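Long-range contact in diaminopimelate decarboxylase (Phaeodactylum tricornutum, PDB 7JPJ), which probably decarboxylates diaminopimelate with the help of pyridoxal 5'-phosphate in lysine biosynthesis and works as an obligate dimer: residues L68-S82 / A89-T103. Numbering follows the deposited sequence.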
ATOM      1  N   LEU A  68       0.112  -0.777  22.451  1.00 17.59           N
ATOM      2  CA  LEU A  68      -0.678   0.214  23.174  1.00 17.71           C
ATOM      3  C   LEU A  68      -0.637  -0.045  24.673  1.00 18.05           C
ATOM      4  O   LEU A  68      -0.455   0.883  25.469  1.00 17.99           O
ATOM      5  CB  LEU A  68      -2.121   0.207  22.672  1.00 18.17           C
ATOM      6  CG  LEU A  68      -2.366   0.675  21.241  1.00 18.18           C
ATOM      7  CD1 LEU A  68      -3.859   0.717  20.965  1.00 19.14           C
ATOM      8  CD2 LEU A  68      -1.730   2.033  21.005  1.00 18.03           C
ATOM      9  N   LYS A  69      -0.809  -1.305  25.075  1.00 18.31           N
ATOM     10  CA  LYS A  69      -0.789  -1.634  26.496  1.00 18.85           C
ATOM     11  C   LYS A  69       0.576  -1.347  27.112  1.00 18.88           C
ATOM     12  O   LYS A  69       0.665  -0.904  28.263  1.00 19.36           O
ATOM     13  CB  LYS A  69      -1.175  -3.099  26.702  1.00 19.69           C
ATOM     14  CG  LYS A  69      -2.624  -3.419  26.366  1.00 20.01           C
ATOM     15  CD  LYS A  69      -2.884  -4.917  26.435  1.00 21.04           C
ATOM     16  CE  LYS A  69      -4.269  -5.277  25.908  1.00 21.15           C
ATOM     17  NZ  LYS A  69      -5.365  -4.677  26.724  1.00 21.33           N
ATOM     18  N   TYR A  70       1.653  -1.585  26.357  1.00 18.47           N
ATOM     19  CA  TYR A  70       2.989  -1.358  26.898  1.00 19.08           C
ATOM     20  C   TYR A  70       3.260   0.130  27.092  1.00 18.46           C
ATOM     21  O   TYR A  70       3.748   0.549  28.148  1.00 19.00           O
ATOM     22  CB  TYR A  70       4.054  -1.974  25.994  1.00 19.50           C
ATOM     23  CG  TYR A  70       5.440  -1.607  26.455  1.00 20.35           C
ATOM     24  CD1 TYR A  70       6.025  -2.264  27.528  1.00 21.78           C
ATOM     25  CD2 TYR A  70       6.149  -0.573  25.852  1.00 19.76           C
ATOM     26  CE1 TYR A  70       7.283  -1.921  27.975  1.00 22.46           C
ATOM     27  CE2 TYR A  70       7.410  -0.221  26.295  1.00 20.49           C
ATOM     28  CZ  TYR A  70       7.971  -0.900  27.355  1.00 21.77           C
ATOM     29  OH  TYR A  70       9.225  -0.560  27.803  1.00 22.56           O
ATOM     30  N   PHE A  71       2.972   0.943  26.072  1.00 19.25           N
ATOM     31  CA  PHE A  71       3.191   2.380  26.193  1.00 18.52           C
ATOM     32  C   PHE A  71       2.265   3.003  27.229  1.00 18.59           C
ATOM     33  O   PHE A  71       2.602   4.036  27.816  1.00 18.57           O
ATOM     34  CB  PHE A  71       3.002   3.064  24.843  1.00 17.28           C
ATOM     35  CG  PHE A  71       4.135   2.838  23.879  1.00 17.30           C
ATOM     36  CD1 PHE A  71       5.427   2.642  24.336  1.00 18.23           C
ATOM     37  CD2 PHE A  71       3.904   2.830  22.512  1.00 16.59           C
ATOM     38  CE1 PHE A  71       6.469   2.438  23.446  1.00 18.48           C
ATOM     39  CE2 PHE A  71       4.939   2.627  21.620  1.00 16.80           C
ATOM     40  CZ  PHE A  71       6.224   2.429  22.087  1.00 17.76           C
ATOM     41  N   HIS A  72       1.101   2.397  27.471  1.00 18.33           N
ATOM     42  CA  HIS A  72       0.233   2.900  28.530  1.00 18.58           C
ATOM     43  C   HIS A  72       0.849   2.658  29.902  1.00 19.15           C
ATOM     44  O   HIS A  72       0.785   3.528  30.780  1.00 19.43           O
ATOM     45  CB  HIS A  72      -1.151   2.256  28.434  1.00 18.90           C
ATOM     46  CG  HIS A  72      -2.125   2.770  29.447  1.00 19.38           C
ATOM     47  ND1 HIS A  72      -2.865   1.940  30.262  1.00 19.98           N
ATOM     48  CD2 HIS A  72      -2.468   4.036  29.789  1.00 19.45           C
ATOM     49  CE1 HIS A  72      -3.625   2.671  31.058  1.00 20.30           C
ATOM     50  NE2 HIS A  72      -3.401   3.945  30.791  1.00 20.00           N
ATOM     51  N   SER A  73       1.458   1.487  30.105  1.00 18.87           N
ATOM     52  CA  SER A  73       2.123   1.196  31.369  1.00 19.34           C
ATOM     53  C   SER A  73       3.307   2.120  31.625  1.00 20.51           C
ATOM     54  O   SER A  73       3.730   2.264  32.778  1.00 21.29           O
ATOM     55  CB  SER A  73       2.585  -0.261  31.392  1.00 18.96           C
ATOM     56  OG  SER A  73       3.544  -0.500  30.377  1.00 18.44           O
ATOM     57  N   LYS A  74       3.854   2.740  30.580  1.00 20.76           N
ATOM     58  CA  LYS A  74       4.944   3.695  30.716  1.00 21.68           C
ATOM     59  C   LYS A  74       4.455   5.136  30.813  1.00 23.30           C
ATOM     60  O   LYS A  74       5.269   6.058  30.708  1.00 24.50           O
ATOM     61  CB  LYS A  74       5.915   3.557  29.541  1.00 20.52           C
ATOM     62  CG  LYS A  74       6.683   2.249  29.531  1.00 19.18           C
ATOM     63  CD  LYS A  74       7.687   2.197  30.665  1.00 19.52           C
ATOM     64  CE  LYS A  74       9.102   2.401  30.156  1.00 18.54           C
ATOM     65  NZ  LYS A  74      10.114   2.211  31.239  1.00 19.02           N
ATOM     66  N   ASN A  75       3.149   5.340  31.006  1.00 20.74           N
ATOM     67  CA  ASN A  75       2.539   6.670  31.116  1.00 21.86           C
ATOM     68  C   ASN A  75       2.713   7.490  29.840  1.00 22.04           C
ATOM     69  O   ASN A  75       2.836   8.717  29.890  1.00 22.90           O
ATOM     70  CB  ASN A  75       3.080   7.437  32.326  1.00 23.24           C
ATOM     71  CG  ASN A  75       2.756   6.753  33.633  1.00 23.23           C
ATOM     72  OD1 ASN A  75       1.775   6.015  33.730  1.00 22.20           O
ATOM     73  ND2 ASN A  75       3.582   6.983  34.647  1.00 24.26           N
ATOM     74  N   ILE A  76       2.715   6.820  28.691  1.00 18.93           N
ATOM     75  CA  ILE A  76       2.718   7.474  27.388  1.00 18.52           C
ATOM     76  C   ILE A  76       1.293   7.469  26.853  1.00 18.55           C
ATOM     77  O   ILE A  76       0.622   6.430  26.865  1.00 18.52           O
ATOM     78  CB  ILE A  76       3.680   6.775  26.413  1.00 17.94           C
ATOM     79  CG1 ILE A  76       5.130   7.039  26.817  1.00 17.98           C
ATOM     80  CG2 ILE A  76       3.429   7.239  24.989  1.00 17.55           C
ATOM     81  CD1 ILE A  76       6.138   6.464  25.854  1.00 17.54           C
ATOM     82  N   HIS A  77       0.826   8.625  26.395  1.00 18.66           N
ATOM     83  CA  HIS A  77      -0.546   8.767  25.934  1.00 18.36           C
ATOM     84  C   HIS A  77      -0.640   8.383  24.456  1.00 17.51           C
ATOM     85  O   HIS A  77       0.315   7.878  23.859  1.00 17.06           O
ATOM     86  CB  HIS A  77      -1.040  10.186  26.209  1.00 19.35           C
ATOM     87  CG  HIS A  77      -1.170  10.508  27.667  1.00 20.02           C
ATOM     88  ND1 HIS A  77      -2.143  11.350  28.161  1.00 20.46           N
ATOM     89  CD2 HIS A  77      -0.449  10.098  28.738  1.00 20.28           C
ATOM     90  CE1 HIS A  77      -2.014  11.447  29.473  1.00 20.79           C
ATOM     91  NE2 HIS A  77      -0.993  10.697  29.847  1.00 20.85           N
ATOM     92  N   VAL A  78      -1.800   8.615  23.845  1.00 18.39           N
ATOM     93  CA  VAL A  78      -2.080   8.168  22.485  1.00 17.92           C
ATOM     94  C   VAL A  78      -2.557   9.354  21.656  1.00 18.05           C
ATOM     95  O   VAL A  78      -3.398  10.138  22.111  1.00 18.62           O
ATOM     96  CB  VAL A  78      -3.126   7.036  22.470  1.00 17.97           C
ATOM     97  CG1 VAL A  78      -3.864   6.990  21.140  1.00 17.75           C
ATOM     98  CG2 VAL A  78      -2.465   5.700  22.756  1.00 17.70           C
ATOM     99  N   ASP A  79      -2.011   9.487  20.443  1.00 19.35           N
ATOM    100  CA  ASP A  79      -2.483  10.437  19.438  1.00 19.89           C
ATOM    101  C   ASP A  79      -3.147   9.647  18.313  1.00 19.21           C
ATOM    102  O   ASP A  79      -2.475   8.907  17.587  1.00 18.26           O
ATOM    103  CB  ASP A  79      -1.332  11.292  18.909  1.00 20.05           C
ATOM    104  CG  ASP A  79      -1.593  11.832  17.506  1.00 20.14           C
ATOM    105  OD1 ASP A  79      -2.689  12.394  17.259  1.00 20.57           O
ATOM    106  OD2 ASP A  79      -0.693  11.698  16.648  1.00 19.57           O
ATOM    107  N   ALA A  80      -4.459   9.816  18.165  1.00 19.56           N
ATOM    108  CA  ALA A  80      -5.249   9.032  17.225  1.00 18.65           C
ATOM    109  C   ALA A  80      -5.509   9.820  15.947  1.00 19.51           C
ATOM    110  O   ALA A  80      -5.710  11.037  15.983  1.00 20.69           O
ATOM    111  CB  ALA A  80      -6.575   8.609  17.856  1.00 18.29           C
ATOM    112  N   SER A  81      -5.515   9.110  14.817  1.00 19.53           N
ATOM    113  CA  SER A  81      -5.678   9.721  13.506  1.00 20.19           C
ATOM    114  C   SER A  81      -7.101   9.638  12.970  1.00 20.50           C
ATOM    115  O   SER A  81      -7.382  10.220  11.917  1.00 21.28           O
ATOM    116  CB  SER A  81      -4.730   9.065  12.499  1.00 18.84           C
ATOM    117  OG  SER A  81      -3.386   9.385  12.793  1.00 19.12           O
ATOM    118  N   SER A  82      -7.992   8.918  13.647  1.00 19.38           N
ATOM    119  CA  SER A  82      -9.376   8.813  13.213  1.00 19.49           C
ATOM    120  C   SER A  82     -10.206   8.309  14.381  1.00 19.14           C
ATOM    121  O   SER A  82      -9.671   7.811  15.375  1.00 19.03           O
ATOM    122  CB  SER A  82      -9.529   7.880  12.004  1.00 18.44           C
ATOM    123  OG  SER A  82      -9.210   6.540  12.342  1.00 18.03           O
ATOM    124  N   ALA A  89      -8.011   2.170  20.492  1.00 19.25           N
ATOM    125  CA  ALA A  89      -7.167   2.344  21.669  1.00 19.41           C
ATOM    126  C   ALA A  89      -7.936   2.079  22.952  1.00 20.07           C
ATOM    127  O   ALA A  89      -7.369   1.562  23.921  1.00 20.16           O
ATOM    128  CB  ALA A  89      -6.572   3.752  21.696  1.00 19.55           C
ATOM    129  N   MET A  90      -9.223   2.425  22.980  1.00 19.71           N
ATOM    130  CA  MET A  90     -10.015   2.174  24.175  1.00 20.39           C
ATOM    131  C   MET A  90     -10.263   0.685  24.371  1.00 20.48           C
ATOM    132  O   MET A  90     -10.478   0.239  25.504  1.00 21.04           O
ATOM    133  CB  MET A  90     -11.332   2.943  24.099  1.00 20.94           C
ATOM    134  CG  MET A  90     -11.165   4.431  24.348  1.00 21.14           C
ATOM    135  SD  MET A  90     -12.726   5.315  24.470  1.00 22.48           S
ATOM    136  CE  MET A  90     -13.469   4.886  22.896  1.00 22.04           C
ATOM    137  N   ASP A  91     -10.224  -0.099  23.290  1.00 21.76           N
ATOM    138  CA  ASP A  91     -10.342  -1.546  23.424  1.00 21.91           C
ATOM    139  C   ASP A  91      -9.109  -2.149  24.084  1.00 21.64           C
ATOM    140  O   ASP A  91      -9.215  -3.169  24.775  1.00 21.95           O
ATOM    141  CB  ASP A  91     -10.579  -2.184  22.057  1.00 21.49           C
ATOM    142  CG  ASP A  91     -12.047  -2.210  21.675  1.00 22.08           C
ATOM    143  OD1 ASP A  91     -12.895  -2.090  22.586  1.00 22.90           O
ATOM    144  OD2 ASP A  91     -12.354  -2.346  20.469  1.00 21.86           O
ATOM    145  N   ALA A  92      -7.939  -1.536  23.892  1.00 20.36           N
ATOM    146  CA  ALA A  92      -6.696  -2.010  24.488  1.00 20.25           C
ATOM    147  C   ALA A  92      -6.514  -1.559  25.931  1.00 20.75           C
ATOM    148  O   ALA A  92      -5.472  -1.852  26.530  1.00 20.56           O
ATOM    149  CB  ALA A  92      -5.502  -1.544  23.652  1.00 19.60           C
ATOM    150  N   GLY A  93      -7.492  -0.857  26.502  1.00 19.18           N
ATOM    151  CA  GLY A  93      -7.422  -0.406  27.874  1.00 19.73           C
ATOM    152  C   GLY A  93      -6.982   1.027  28.065  1.00 19.63           C
ATOM    153  O   GLY A  93      -6.872   1.473  29.212  1.00 20.13           O
ATOM    154  N   VAL A  94      -6.722   1.757  26.991  1.00 19.41           N
ATOM    155  CA  VAL A  94      -6.307   3.157  27.135  1.00 19.40           C
ATOM    156  C   VAL A  94      -7.510   3.990  27.565  1.00 20.12           C
ATOM    157  O   VAL A  94      -8.560   3.944  26.898  1.00 20.24           O
ATOM    158  CB  VAL A  94      -5.715   3.675  25.822  1.00 18.69           C
ATOM    159  CG1 VAL A  94      -5.401   5.159  25.925  1.00 18.78           C
ATOM    160  CG2 VAL A  94      -4.464   2.889  25.458  1.00 18.10           C
ATOM    161  N   PRO A  95      -7.425   4.735  28.666  1.00 19.66           N
ATOM    162  CA  PRO A  95      -8.542   5.600  29.052  1.00 20.46           C
ATOM    163  C   PRO A  95      -8.747   6.710  28.035  1.00 20.27           C
ATOM    164  O   PRO A  95      -7.817   7.123  27.337  1.00 19.63           O
ATOM    165  CB  PRO A  95      -8.109   6.162  30.413  1.00 21.06           C
ATOM    166  CG  PRO A  95      -7.017   5.246  30.888  1.00 20.67           C
ATOM    167  CD  PRO A  95      -6.330   4.778  29.646  1.00 19.70           C
ATOM    168  N   ALA A  96      -9.989   7.193  27.964  1.00 20.88           N
ATOM    169  CA  ALA A  96     -10.346   8.180  26.948  1.00 20.85           C
ATOM    170  C   ALA A  96      -9.536   9.462  27.100  1.00 21.47           C
ATOM    171  O   ALA A  96      -9.112  10.056  26.101  1.00 21.73           O
ATOM    172  CB  ALA A  96     -11.843   8.477  27.014  1.00 21.58           C
ATOM    173  N   GLU A  97      -9.305   9.901  28.339  1.00 21.64           N
ATOM    174  CA  GLU A  97      -8.599  11.156  28.578  1.00 22.44           C
ATOM    175  C   GLU A  97      -7.161  11.127  28.074  1.00 22.58           C
ATOM    176  O   GLU A  97      -6.572  12.192  27.858  1.00 23.15           O
ATOM    177  CB  GLU A  97      -8.605  11.502  30.071  1.00 23.00           C
ATOM    178  CG  GLU A  97      -9.868  11.107  30.823  1.00 23.52           C
ATOM    179  CD  GLU A  97      -9.914   9.624  31.163  1.00 23.20           C
ATOM    180  OE1 GLU A  97     -10.902   8.956  30.775  1.00 23.70           O
ATOM    181  OE2 GLU A  97      -8.958   9.129  31.803  1.00 22.64           O
ATOM    182  N   ASN A  98      -6.581   9.944  27.891  1.00 20.69           N
ATOM    183  CA  ASN A  98      -5.222   9.823  27.383  1.00 20.96           C
ATOM    184  C   ASN A  98      -5.158   9.848  25.862  1.00 20.89           C
ATOM    185  O   ASN A  98      -4.063   9.732  25.302  1.00 21.09           O
ATOM    186  CB  ASN A  98      -4.569   8.536  27.899  1.00 20.36           C
ATOM    187  CG  ASN A  98      -4.336   8.557  29.397  1.00 20.86           C
ATOM    188  OD1 ASN A  98      -4.977   9.311  30.132  1.00 21.25           O
ATOM    189  ND2 ASN A  98      -3.407   7.727  29.858  1.00 20.66           N
ATOM    190  N   ILE A  99      -6.292   9.998  25.185  1.00 19.65           N
ATOM    191  CA  ILE A  99      -6.353  10.007  23.730  1.00 19.11           C
ATOM    192  C   ILE A  99      -6.670  11.420  23.264  1.00 19.51           C
ATOM    193  O   ILE A  99      -7.558  12.078  23.819  1.00 20.32           O
ATOM    194  CB  ILE A  99      -7.401   9.011  23.203  1.00 19.04           C
ATOM    195  CG1 ILE A  99      -7.201   7.634  23.841  1.00 18.86           C
ATOM    196  CG2 ILE A  99      -7.333   8.918  21.686  1.00 18.45           C
ATOM    197  CD1 ILE A  99      -8.257   6.620  23.450  1.00 18.92           C
ATOM    198  N   SER A 100      -5.939  11.886  22.255  1.00 19.82           N
ATOM    199  CA  SER A 100      -6.263  13.111  21.541  1.00 20.18           C
ATOM    200  C   SER A 100      -6.503  12.770  20.076  1.00 20.17           C
ATOM    201  O   SER A 100      -5.810  11.920  19.508  1.00 20.07           O
ATOM    202  CB  SER A 100      -5.149  14.157  21.677  1.00 20.37           C
ATOM    203  OG  SER A 100      -4.016  13.808  20.904  1.00 20.44           O
ATOM    204  N   LEU A 101      -7.488  13.428  19.468  1.00 20.58           N
ATOM    205  CA  LEU A 101      -7.928  13.111  18.110  1.00 20.60           C
ATOM    206  C   LEU A 101      -7.556  14.251  17.167  1.00 20.93           C
ATOM    207  O   LEU A 101      -8.080  15.364  17.288  1.00 20.97           O
ATOM    208  CB  LEU A 101      -9.432  12.848  18.077  1.00 20.47           C
ATOM    209  CG  LEU A 101     -10.089  12.733  16.701  1.00 20.74           C
ATOM    210  CD1 LEU A 101      -9.488  11.585  15.900  1.00 20.40           C
ATOM    211  CD2 LEU A 101     -11.593  12.563  16.842  1.00 20.63           C
ATOM    212  N   SER A 102      -6.653  13.966  16.232  1.00 21.52           N
ATOM    213  CA  SER A 102      -6.298  14.876  15.148  1.00 21.63           C
ATOM    214  C   SER A 102      -6.486  14.114  13.842  1.00 22.18           C
ATOM    215  O   SER A 102      -5.683  13.234  13.515  1.00 22.04           O
ATOM    216  CB  SER A 102      -4.862  15.383  15.287  1.00 20.98           C
ATOM    217  OG  SER A 102      -4.506  15.555  16.648  1.00 20.97           O
ATOM    218  N   THR A 103      -7.541  14.445  13.102  1.00 21.42           N
ATOM    219  CA  THR A 103      -7.953  13.640  11.964  1.00 21.77           C
ATOM    220  C   THR A 103      -8.281  14.534  10.777  1.00 22.09           C
ATOM    221  O   THR A 103      -8.663  15.695  10.937  1.00 21.93           O
ATOM    222  CB  THR A 103      -9.170  12.765  12.321  1.00 21.55           C
ATOM    223  OG1 THR A 103      -9.547  11.972  11.190  1.00 21.35           O
ATOM    224  CG2 THR A 103     -10.351  13.627  12.750  1.00 21.66           C
TER
HETATM  225  O   HOH W   1      -2.920  11.991  14.263  1.00 18.63           O
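The side-chain amide of Asn98 lies flat over one face of the His77 imidazole, the two planes 6° apart, with Asn98 CG 3.7 Å from His77 CE1 and offset toward the ring's rim. Asn98 CB sits over the same ring as a CH-pi contact, 4.0 Å from the His77 centroid. The amide also meets His72: Asn98 ND2 comes in at the edge of that ring, 3.8 Å from His72 CD2, with amide and ring planes steeply inclined. A chi1 of -177°, which sets CG opposite the backbone N, carries the His72 ring to Pro95, whose CD packs obliquely against it. An alanine in place of His77 is likely to strip the Asn98 amide of its stacking surface and leave it freer to turn. Where helix 65-73 meets the end of helix 83-91 and the turn after it, Leu68 CD1 packs against both Ala89 and Ala92, 3.9 Å from Ala92 CB, while Lys69 NZ donates to Ala92 O (2.8 Å) from above the carbonyl plane. Between strands 77-80 and 99-101 the backbone bonds alternate: Val78 N to Asn98 O, Ser100 N to Val78 O, Ala80 N to Ser100 O and Ser102 N to Ala80 O. Val78 and Ala80 turn to one sheet face, where both touch Ile99 CG2. Past the strand ends a water donates to Ser81 OG (3.0 Å), and the Ser81 side chain packs on Lys60, the predicted site of cofactor attachment, which carries no cofactor in this structure. Ser82 OG bonds Asn405 O of the second subunit. Two neighbouring parallel strands joined through helix 83-91 make this a beta-alpha-beta unit of the TIM-barrel pyridoxal-binding domain.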